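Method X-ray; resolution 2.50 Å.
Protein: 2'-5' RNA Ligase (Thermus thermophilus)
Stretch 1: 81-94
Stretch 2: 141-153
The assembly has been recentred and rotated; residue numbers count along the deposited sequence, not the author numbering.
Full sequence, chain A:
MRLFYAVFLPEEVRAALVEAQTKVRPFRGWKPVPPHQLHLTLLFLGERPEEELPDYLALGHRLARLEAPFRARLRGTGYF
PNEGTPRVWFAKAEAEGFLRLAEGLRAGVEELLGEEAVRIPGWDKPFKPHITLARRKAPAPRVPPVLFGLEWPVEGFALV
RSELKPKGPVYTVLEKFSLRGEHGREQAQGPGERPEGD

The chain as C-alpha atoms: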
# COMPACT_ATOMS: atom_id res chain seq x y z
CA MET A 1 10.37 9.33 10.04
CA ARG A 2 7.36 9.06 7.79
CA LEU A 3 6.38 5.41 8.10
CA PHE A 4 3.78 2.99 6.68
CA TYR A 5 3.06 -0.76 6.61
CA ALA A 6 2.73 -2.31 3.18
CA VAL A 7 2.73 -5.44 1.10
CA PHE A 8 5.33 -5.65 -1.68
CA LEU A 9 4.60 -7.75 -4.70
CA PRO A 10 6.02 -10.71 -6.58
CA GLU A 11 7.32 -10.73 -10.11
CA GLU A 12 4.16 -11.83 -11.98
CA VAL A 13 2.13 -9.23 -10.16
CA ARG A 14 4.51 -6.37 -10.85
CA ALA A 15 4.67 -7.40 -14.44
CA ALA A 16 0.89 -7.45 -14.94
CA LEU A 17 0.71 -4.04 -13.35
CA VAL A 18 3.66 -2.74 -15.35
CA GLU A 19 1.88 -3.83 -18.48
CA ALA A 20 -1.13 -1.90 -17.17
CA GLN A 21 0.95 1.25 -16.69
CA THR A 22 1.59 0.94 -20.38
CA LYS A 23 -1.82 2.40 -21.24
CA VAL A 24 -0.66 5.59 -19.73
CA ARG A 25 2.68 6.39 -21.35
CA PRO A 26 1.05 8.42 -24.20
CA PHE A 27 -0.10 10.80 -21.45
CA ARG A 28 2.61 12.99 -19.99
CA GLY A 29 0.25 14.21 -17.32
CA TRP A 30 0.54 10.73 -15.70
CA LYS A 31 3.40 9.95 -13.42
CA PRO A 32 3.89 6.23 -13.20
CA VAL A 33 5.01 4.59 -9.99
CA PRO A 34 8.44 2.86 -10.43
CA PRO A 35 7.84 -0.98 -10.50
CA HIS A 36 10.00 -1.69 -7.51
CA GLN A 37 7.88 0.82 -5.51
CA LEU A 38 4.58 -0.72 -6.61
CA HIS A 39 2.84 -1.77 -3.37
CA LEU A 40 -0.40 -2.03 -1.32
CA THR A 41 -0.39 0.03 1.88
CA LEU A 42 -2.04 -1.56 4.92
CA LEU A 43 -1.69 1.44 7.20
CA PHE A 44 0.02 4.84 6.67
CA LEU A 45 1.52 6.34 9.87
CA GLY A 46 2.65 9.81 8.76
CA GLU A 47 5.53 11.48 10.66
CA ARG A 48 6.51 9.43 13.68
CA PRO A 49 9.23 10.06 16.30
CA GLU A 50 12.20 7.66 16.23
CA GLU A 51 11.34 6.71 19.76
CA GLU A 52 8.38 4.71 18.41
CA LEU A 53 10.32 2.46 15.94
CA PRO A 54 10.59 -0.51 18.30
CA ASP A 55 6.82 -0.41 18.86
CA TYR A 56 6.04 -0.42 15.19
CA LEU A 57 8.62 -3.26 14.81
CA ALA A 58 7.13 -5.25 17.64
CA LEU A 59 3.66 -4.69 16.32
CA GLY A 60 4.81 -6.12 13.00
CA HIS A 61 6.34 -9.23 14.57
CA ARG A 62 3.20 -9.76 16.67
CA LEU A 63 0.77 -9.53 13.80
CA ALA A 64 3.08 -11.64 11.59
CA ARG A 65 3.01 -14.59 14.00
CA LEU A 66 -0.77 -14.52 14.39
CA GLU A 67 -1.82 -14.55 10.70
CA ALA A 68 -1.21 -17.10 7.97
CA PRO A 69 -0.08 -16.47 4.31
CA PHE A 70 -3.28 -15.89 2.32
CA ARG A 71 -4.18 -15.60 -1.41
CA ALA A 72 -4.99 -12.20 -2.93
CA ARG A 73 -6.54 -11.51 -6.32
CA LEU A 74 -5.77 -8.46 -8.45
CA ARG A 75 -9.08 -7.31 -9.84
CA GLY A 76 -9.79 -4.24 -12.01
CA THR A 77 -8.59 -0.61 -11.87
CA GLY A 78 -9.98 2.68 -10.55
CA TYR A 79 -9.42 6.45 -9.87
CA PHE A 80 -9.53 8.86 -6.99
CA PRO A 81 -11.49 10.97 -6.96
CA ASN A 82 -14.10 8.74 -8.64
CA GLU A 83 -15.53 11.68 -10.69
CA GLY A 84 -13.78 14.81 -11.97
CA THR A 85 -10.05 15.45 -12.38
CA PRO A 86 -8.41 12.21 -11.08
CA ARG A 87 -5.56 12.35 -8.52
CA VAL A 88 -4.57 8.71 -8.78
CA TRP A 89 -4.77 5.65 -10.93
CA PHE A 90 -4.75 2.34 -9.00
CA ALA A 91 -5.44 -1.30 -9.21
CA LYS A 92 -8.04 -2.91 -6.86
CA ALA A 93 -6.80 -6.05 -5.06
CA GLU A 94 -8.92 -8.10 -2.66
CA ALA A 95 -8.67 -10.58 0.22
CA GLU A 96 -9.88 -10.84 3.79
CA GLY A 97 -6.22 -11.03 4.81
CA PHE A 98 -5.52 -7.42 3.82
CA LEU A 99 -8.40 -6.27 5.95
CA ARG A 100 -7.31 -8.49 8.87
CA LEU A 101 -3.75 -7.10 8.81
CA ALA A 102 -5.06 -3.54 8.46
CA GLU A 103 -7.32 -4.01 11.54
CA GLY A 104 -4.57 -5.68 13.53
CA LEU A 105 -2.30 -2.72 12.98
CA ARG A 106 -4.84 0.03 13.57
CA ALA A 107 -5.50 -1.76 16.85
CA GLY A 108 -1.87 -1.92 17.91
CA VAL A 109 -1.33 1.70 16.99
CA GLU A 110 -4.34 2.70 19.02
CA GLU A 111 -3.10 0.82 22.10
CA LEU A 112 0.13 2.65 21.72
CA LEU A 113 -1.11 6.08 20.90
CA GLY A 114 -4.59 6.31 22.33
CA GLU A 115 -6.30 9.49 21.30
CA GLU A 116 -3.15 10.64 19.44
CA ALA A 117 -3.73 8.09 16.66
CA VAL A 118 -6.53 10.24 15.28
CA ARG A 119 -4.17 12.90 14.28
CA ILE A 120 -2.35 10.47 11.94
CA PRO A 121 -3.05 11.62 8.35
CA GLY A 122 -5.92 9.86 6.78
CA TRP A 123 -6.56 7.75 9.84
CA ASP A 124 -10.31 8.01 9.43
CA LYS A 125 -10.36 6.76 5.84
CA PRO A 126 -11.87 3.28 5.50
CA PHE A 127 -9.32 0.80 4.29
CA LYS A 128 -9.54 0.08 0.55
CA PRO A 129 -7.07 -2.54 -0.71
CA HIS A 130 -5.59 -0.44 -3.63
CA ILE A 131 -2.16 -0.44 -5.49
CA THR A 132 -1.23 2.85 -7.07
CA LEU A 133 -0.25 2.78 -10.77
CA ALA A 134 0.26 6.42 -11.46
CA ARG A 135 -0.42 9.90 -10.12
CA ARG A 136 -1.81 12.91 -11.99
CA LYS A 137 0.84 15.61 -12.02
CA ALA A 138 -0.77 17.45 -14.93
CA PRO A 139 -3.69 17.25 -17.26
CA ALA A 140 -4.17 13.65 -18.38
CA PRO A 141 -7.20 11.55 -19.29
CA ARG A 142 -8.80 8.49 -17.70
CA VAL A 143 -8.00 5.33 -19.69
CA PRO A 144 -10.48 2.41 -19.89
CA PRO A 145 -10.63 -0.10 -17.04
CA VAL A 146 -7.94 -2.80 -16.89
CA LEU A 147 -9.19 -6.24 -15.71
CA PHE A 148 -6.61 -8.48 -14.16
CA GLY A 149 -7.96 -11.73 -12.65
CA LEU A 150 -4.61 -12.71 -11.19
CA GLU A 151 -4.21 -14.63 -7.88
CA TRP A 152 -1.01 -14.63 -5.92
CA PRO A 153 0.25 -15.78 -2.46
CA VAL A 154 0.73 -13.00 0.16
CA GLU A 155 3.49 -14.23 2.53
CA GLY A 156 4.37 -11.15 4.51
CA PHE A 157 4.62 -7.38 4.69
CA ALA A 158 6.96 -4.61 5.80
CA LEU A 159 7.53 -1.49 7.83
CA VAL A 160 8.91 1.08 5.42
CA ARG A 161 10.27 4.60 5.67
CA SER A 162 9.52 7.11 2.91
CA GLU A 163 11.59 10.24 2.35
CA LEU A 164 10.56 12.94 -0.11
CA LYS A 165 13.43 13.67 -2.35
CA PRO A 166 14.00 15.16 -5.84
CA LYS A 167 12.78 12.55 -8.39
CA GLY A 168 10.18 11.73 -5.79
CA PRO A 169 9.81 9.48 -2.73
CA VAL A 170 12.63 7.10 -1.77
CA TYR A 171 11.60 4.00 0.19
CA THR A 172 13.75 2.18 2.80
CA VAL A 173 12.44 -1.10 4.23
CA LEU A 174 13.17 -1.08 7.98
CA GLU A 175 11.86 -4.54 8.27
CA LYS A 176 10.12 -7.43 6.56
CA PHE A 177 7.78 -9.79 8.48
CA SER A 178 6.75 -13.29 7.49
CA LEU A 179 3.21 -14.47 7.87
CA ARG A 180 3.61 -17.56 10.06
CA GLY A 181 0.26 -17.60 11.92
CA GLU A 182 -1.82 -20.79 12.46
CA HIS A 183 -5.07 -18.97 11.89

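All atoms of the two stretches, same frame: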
# COMPACT_ATOMS: atom_id res chain seq x y z
N PRO A 81 -10.10 11.19 -7.35
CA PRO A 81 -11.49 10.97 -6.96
C PRO A 81 -12.22 10.25 -8.08
O PRO A 81 -11.84 10.37 -9.24
CB PRO A 81 -12.00 12.38 -6.77
CG PRO A 81 -10.85 13.05 -6.24
CD PRO A 81 -9.76 12.61 -7.15
N ASN A 82 -13.27 9.53 -7.72
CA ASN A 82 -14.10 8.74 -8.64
C ASN A 82 -14.69 9.51 -9.84
O ASN A 82 -14.91 8.93 -10.90
CB ASN A 82 -15.23 8.11 -7.82
CG ASN A 82 -15.70 6.79 -8.37
OD1 ASN A 82 -16.30 6.74 -9.45
ND2 ASN A 82 -15.42 5.71 -7.65
N GLU A 83 -14.99 10.80 -9.64
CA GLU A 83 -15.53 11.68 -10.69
C GLU A 83 -14.74 12.98 -10.68
O GLU A 83 -14.26 13.41 -9.63
CB GLU A 83 -17.01 11.93 -10.44
CG GLU A 83 -17.80 10.63 -10.47
CD GLU A 83 -19.22 10.78 -9.92
OE1 GLU A 83 -19.38 11.43 -8.86
OE2 GLU A 83 -20.17 10.22 -10.54
N GLY A 84 -14.55 13.57 -11.86
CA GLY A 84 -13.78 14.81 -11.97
C GLY A 84 -12.29 14.56 -12.21
O GLY A 84 -11.88 13.41 -12.44
N THR A 85 -11.48 15.62 -12.17
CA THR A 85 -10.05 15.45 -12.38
C THR A 85 -9.57 14.34 -11.43
O THR A 85 -9.80 14.44 -10.21
CB THR A 85 -9.25 16.72 -12.01
OG1 THR A 85 -9.89 17.87 -12.56
CG2 THR A 85 -7.84 16.64 -12.56
N PRO A 86 -8.88 13.29 -11.95
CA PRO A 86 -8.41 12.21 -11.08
C PRO A 86 -7.10 12.66 -10.41
O PRO A 86 -6.43 13.57 -10.89
CB PRO A 86 -8.21 11.06 -12.05
CG PRO A 86 -7.59 11.75 -13.21
CD PRO A 86 -8.34 13.11 -13.32
N ARG A 87 -6.78 12.07 -9.27
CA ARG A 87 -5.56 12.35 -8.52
C ARG A 87 -4.68 11.12 -8.73
O ARG A 87 -3.48 11.22 -8.98
CB ARG A 87 -5.90 12.48 -7.03
CG ARG A 87 -4.76 12.90 -6.04
CD ARG A 87 -5.16 12.59 -4.48
NE ARG A 87 -4.22 11.68 -3.77
CZ ARG A 87 -4.38 11.14 -2.56
NH1 ARG A 87 -5.48 11.38 -1.86
NH2 ARG A 87 -3.44 10.38 -2.02
N VAL A 88 -5.31 9.95 -8.71
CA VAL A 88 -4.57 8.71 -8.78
C VAL A 88 -5.14 7.60 -9.62
O VAL A 88 -6.34 7.44 -9.75
CB VAL A 88 -4.39 8.15 -7.32
CG1 VAL A 88 -3.57 6.87 -7.31
CG2 VAL A 88 -3.66 9.14 -6.50
N TRP A 89 -4.27 6.78 -10.17
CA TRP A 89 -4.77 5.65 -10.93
C TRP A 89 -4.23 4.43 -10.17
O TRP A 89 -3.01 4.31 -10.00
CB TRP A 89 -4.23 5.65 -12.35
CG TRP A 89 -4.83 4.53 -13.16
CD1 TRP A 89 -6.14 4.12 -13.14
CD2 TRP A 89 -4.19 3.76 -14.17
NE1 TRP A 89 -6.35 3.16 -14.09
CE2 TRP A 89 -5.17 2.92 -14.74
CE3 TRP A 89 -2.88 3.71 -14.67
CZ2 TRP A 89 -4.88 2.01 -15.80
CZ3 TRP A 89 -2.59 2.79 -15.73
CH2 TRP A 89 -3.60 1.97 -16.28
N PHE A 90 -5.13 3.52 -9.76
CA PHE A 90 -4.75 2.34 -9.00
C PHE A 90 -5.43 1.07 -9.39
O PHE A 90 -6.46 1.04 -10.03
CB PHE A 90 -5.04 2.56 -7.49
CG PHE A 90 -6.52 2.83 -7.19
CD1 PHE A 90 -7.46 1.80 -7.19
CD2 PHE A 90 -6.99 4.14 -7.03
CE1 PHE A 90 -8.80 2.06 -7.05
CE2 PHE A 90 -8.37 4.41 -6.90
CZ PHE A 90 -9.25 3.39 -6.91
N ALA A 91 -4.83 -0.02 -8.95
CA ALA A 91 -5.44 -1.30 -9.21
C ALA A 91 -6.16 -1.73 -7.91
O ALA A 91 -5.66 -1.47 -6.81
CB ALA A 91 -4.35 -2.30 -9.58
N LYS A 92 -7.33 -2.38 -8.03
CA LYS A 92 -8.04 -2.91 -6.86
C LYS A 92 -7.55 -4.36 -6.64
O LYS A 92 -7.41 -5.15 -7.58
CB LYS A 92 -9.59 -2.87 -7.01
CG LYS A 92 -10.27 -1.46 -7.25
CD LYS A 92 -11.79 -1.40 -6.87
CE LYS A 92 -12.77 -0.83 -8.00
NZ LYS A 92 -13.13 0.66 -8.05
N ALA A 93 -7.22 -4.69 -5.40
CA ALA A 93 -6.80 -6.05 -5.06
C ALA A 93 -7.80 -6.43 -3.98
O ALA A 93 -8.42 -5.54 -3.40
CB ALA A 93 -5.41 -6.07 -4.49
N GLU A 94 -7.97 -7.71 -3.70
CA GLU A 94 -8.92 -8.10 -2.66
C GLU A 94 -8.53 -9.36 -1.92
O GLU A 94 -7.88 -10.24 -2.49
CB GLU A 94 -10.32 -8.29 -3.26
CG GLU A 94 -10.56 -9.64 -3.87
CD GLU A 94 -11.91 -9.71 -4.59
OE1 GLU A 94 -12.92 -9.29 -3.95
OE2 GLU A 94 -11.95 -10.17 -5.77
N PRO A 141 -5.88 12.18 -19.32
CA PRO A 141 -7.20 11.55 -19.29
C PRO A 141 -7.31 10.17 -18.61
O PRO A 141 -6.32 9.46 -18.44
CB PRO A 141 -7.54 11.43 -20.77
CG PRO A 141 -6.23 11.07 -21.35
CD PRO A 141 -5.29 12.07 -20.67
N ARG A 142 -8.53 9.81 -18.21
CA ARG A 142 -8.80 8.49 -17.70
C ARG A 142 -8.54 7.60 -18.92
O ARG A 142 -8.64 8.04 -20.06
CB ARG A 142 -10.29 8.30 -17.38
CG ARG A 142 -10.89 9.37 -16.53
CD ARG A 142 -11.38 8.89 -15.17
NE ARG A 142 -11.64 10.07 -14.33
CZ ARG A 142 -12.11 10.02 -13.08
NH1 ARG A 142 -12.39 8.84 -12.53
NH2 ARG A 142 -12.30 11.14 -12.39
N VAL A 143 -8.24 6.35 -18.66
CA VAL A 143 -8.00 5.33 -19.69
C VAL A 143 -9.01 4.24 -19.31
O VAL A 143 -9.33 4.09 -18.13
CB VAL A 143 -6.60 4.74 -19.54
CG1 VAL A 143 -6.54 3.36 -20.21
CG2 VAL A 143 -5.56 5.72 -20.09
N PRO A 144 -9.50 3.44 -20.27
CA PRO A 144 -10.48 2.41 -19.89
C PRO A 144 -10.01 1.49 -18.77
O PRO A 144 -8.81 1.39 -18.48
CB PRO A 144 -10.70 1.60 -21.16
CG PRO A 144 -10.39 2.57 -22.27
CD PRO A 144 -9.17 3.36 -21.71
N PRO A 145 -10.95 0.82 -18.13
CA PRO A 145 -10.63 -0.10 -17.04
C PRO A 145 -9.67 -1.20 -17.48
O PRO A 145 -9.66 -1.56 -18.65
CB PRO A 145 -11.99 -0.67 -16.66
CG PRO A 145 -12.95 0.50 -16.98
CD PRO A 145 -12.40 1.08 -18.25
N VAL A 146 -8.84 -1.70 -16.57
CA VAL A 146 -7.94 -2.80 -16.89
C VAL A 146 -8.32 -3.97 -15.95
O VAL A 146 -8.16 -3.84 -14.72
CB VAL A 146 -6.43 -2.48 -16.64
CG1 VAL A 146 -5.62 -3.77 -16.76
CG2 VAL A 146 -5.91 -1.49 -17.64
N LEU A 147 -8.83 -5.07 -16.52
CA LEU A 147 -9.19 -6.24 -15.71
C LEU A 147 -8.00 -7.11 -15.56
O LEU A 147 -7.25 -7.31 -16.52
CB LEU A 147 -10.30 -7.03 -16.36
CG LEU A 147 -11.49 -6.11 -16.57
CD1 LEU A 147 -12.74 -6.97 -16.88
CD2 LEU A 147 -11.71 -5.25 -15.29
N PHE A 148 -7.80 -7.65 -14.36
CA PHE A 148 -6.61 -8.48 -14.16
C PHE A 148 -6.82 -9.99 -13.97
O PHE A 148 -6.18 -10.81 -14.68
CB PHE A 148 -5.81 -7.98 -12.98
CG PHE A 148 -5.34 -6.56 -13.12
CD1 PHE A 148 -6.08 -5.52 -12.59
CD2 PHE A 148 -4.10 -6.28 -13.70
CE1 PHE A 148 -5.58 -4.20 -12.63
CE2 PHE A 148 -3.60 -4.96 -13.74
CZ PHE A 148 -4.36 -3.92 -13.19
N GLY A 149 -7.69 -10.34 -13.00
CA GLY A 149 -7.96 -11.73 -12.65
C GLY A 149 -6.64 -12.45 -12.45
O GLY A 149 -6.28 -13.34 -13.22
N LEU A 150 -5.89 -12.07 -11.44
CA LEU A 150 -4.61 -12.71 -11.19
C LEU A 150 -4.48 -12.98 -9.68
O LEU A 150 -4.50 -12.05 -8.90
CB LEU A 150 -3.47 -11.81 -11.67
CG LEU A 150 -2.09 -12.14 -11.08
CD1 LEU A 150 -1.73 -13.60 -11.42
CD2 LEU A 150 -1.02 -11.18 -11.58
N GLU A 151 -4.32 -14.25 -9.29
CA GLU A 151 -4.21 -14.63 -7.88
C GLU A 151 -2.75 -14.79 -7.52
O GLU A 151 -1.95 -15.18 -8.33
CB GLU A 151 -4.97 -15.96 -7.59
CG GLU A 151 -5.25 -16.21 -6.10
CD GLU A 151 -5.87 -17.62 -5.75
OE1 GLU A 151 -7.02 -17.94 -6.11
OE2 GLU A 151 -5.18 -18.42 -5.09
N TRP A 152 -2.38 -14.43 -6.32
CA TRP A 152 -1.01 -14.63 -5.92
C TRP A 152 -1.01 -14.86 -4.41
O TRP A 152 -1.96 -14.50 -3.72
CB TRP A 152 -0.16 -13.44 -6.33
CG TRP A 152 -0.04 -12.36 -5.33
CD1 TRP A 152 0.99 -12.19 -4.45
CD2 TRP A 152 -0.85 -11.18 -5.23
NE1 TRP A 152 0.89 -10.98 -3.84
CE2 TRP A 152 -0.22 -10.33 -4.29
CE3 TRP A 152 -2.04 -10.76 -5.85
CZ2 TRP A 152 -0.72 -9.07 -3.95
CZ3 TRP A 152 -2.55 -9.52 -5.52
CH2 TRP A 152 -1.90 -8.68 -4.58
N PRO A 153 0.05 -15.47 -3.89
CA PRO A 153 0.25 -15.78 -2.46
C PRO A 153 0.83 -14.63 -1.66
O PRO A 153 1.95 -14.25 -1.93
CB PRO A 153 1.27 -16.96 -2.49
CG PRO A 153 1.09 -17.57 -3.88
CD PRO A 153 0.97 -16.28 -4.72
O HOH W 1 -8.01 2.63 -15.79

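The two stretches run side by side in the same direction, too far apart to share a backbone ladder. The nearest CA pairs fall in ascending order along both segments: P86 CA to R142 CA is 7.6 Å, A91 CA to V146 CA is 8.2 Å, and A93 CA to L150 CA is 9.3 Å. At such spacings no main-chain amide of one segment reaches a carbonyl of the other, and contact depends on side chains and one water. Together the segments bury 407 Å², summed over both sides.

The direct hydrogen bonding comes entirely from R142. Its CA-to-CB bond points sideways, but the end of the side chain comes nearer, with chi3 and chi4 at 166° and 178° extending it into the loop 81-86. There the guanidinium meets three main-chain carbonyls. NH2 donates to P81 O at 3.3 Å with an N-H...O angle of 137°, and to G84 O at 2.3 Å with an angle of 140°. NH1 donates to N82 O at 3.0 Å, but the angle of 128° makes that bond weak. The 2.3 Å separation of R142 NH2 and G84 O is very short for a nitrogen-oxygen pair, and at 2.50 Å resolution the exact value deserves caution. G84 O lies at the guanidinium edge, near its plane, where the N-H bonds point. The acceptors are all peptide oxygens, so the positively charged group is met by carbonyl dipoles and no carboxylate takes part in these bonds. Proximity alone is not sufficient: G84 N lies 3.4 Å from R142 NH2, but both are donors and no hydrogen bond joins them.

P86 supplies the apolar side of this site. Its CB lies over one face of the guanidinium, 4.1 Å from R142 NH2. The face of the planar group carries no N-H bonds, so it can rest against a hydrocarbon while its edge serves an acceptor.

Farther along, a water provides the polar link. W89 NE1 donates to water 1 at 2.4 Å, a bond that is weak by geometry despite its shortness, and the water donates in turn to V143 O at 3.1 Å. The indole N-H and the V143 carbonyl are thus connected across the gap without touching directly.

The remaining contacts are apolar and follow the alternation of strand 88-94. The CA-to-CB bonds of W89, A91 and A93 point toward the second stretch, whereas the intervening F90 is out of reach and K92 points sideways. W89 CZ2 meets V146 CG2 at 4.1 Å, the methyl lying at the indole edge. A91 CB approaches F148 CE1 at 3.8 Å, and A93 CB reaches W152 CH2 at 4.4 Å, again at the ring edge. The W152 CA-to-CB bond points sideways, yet its indole end comes nearer. Both alanines are buried, and their small side chains meet aromatic rings across the widening backbone gap.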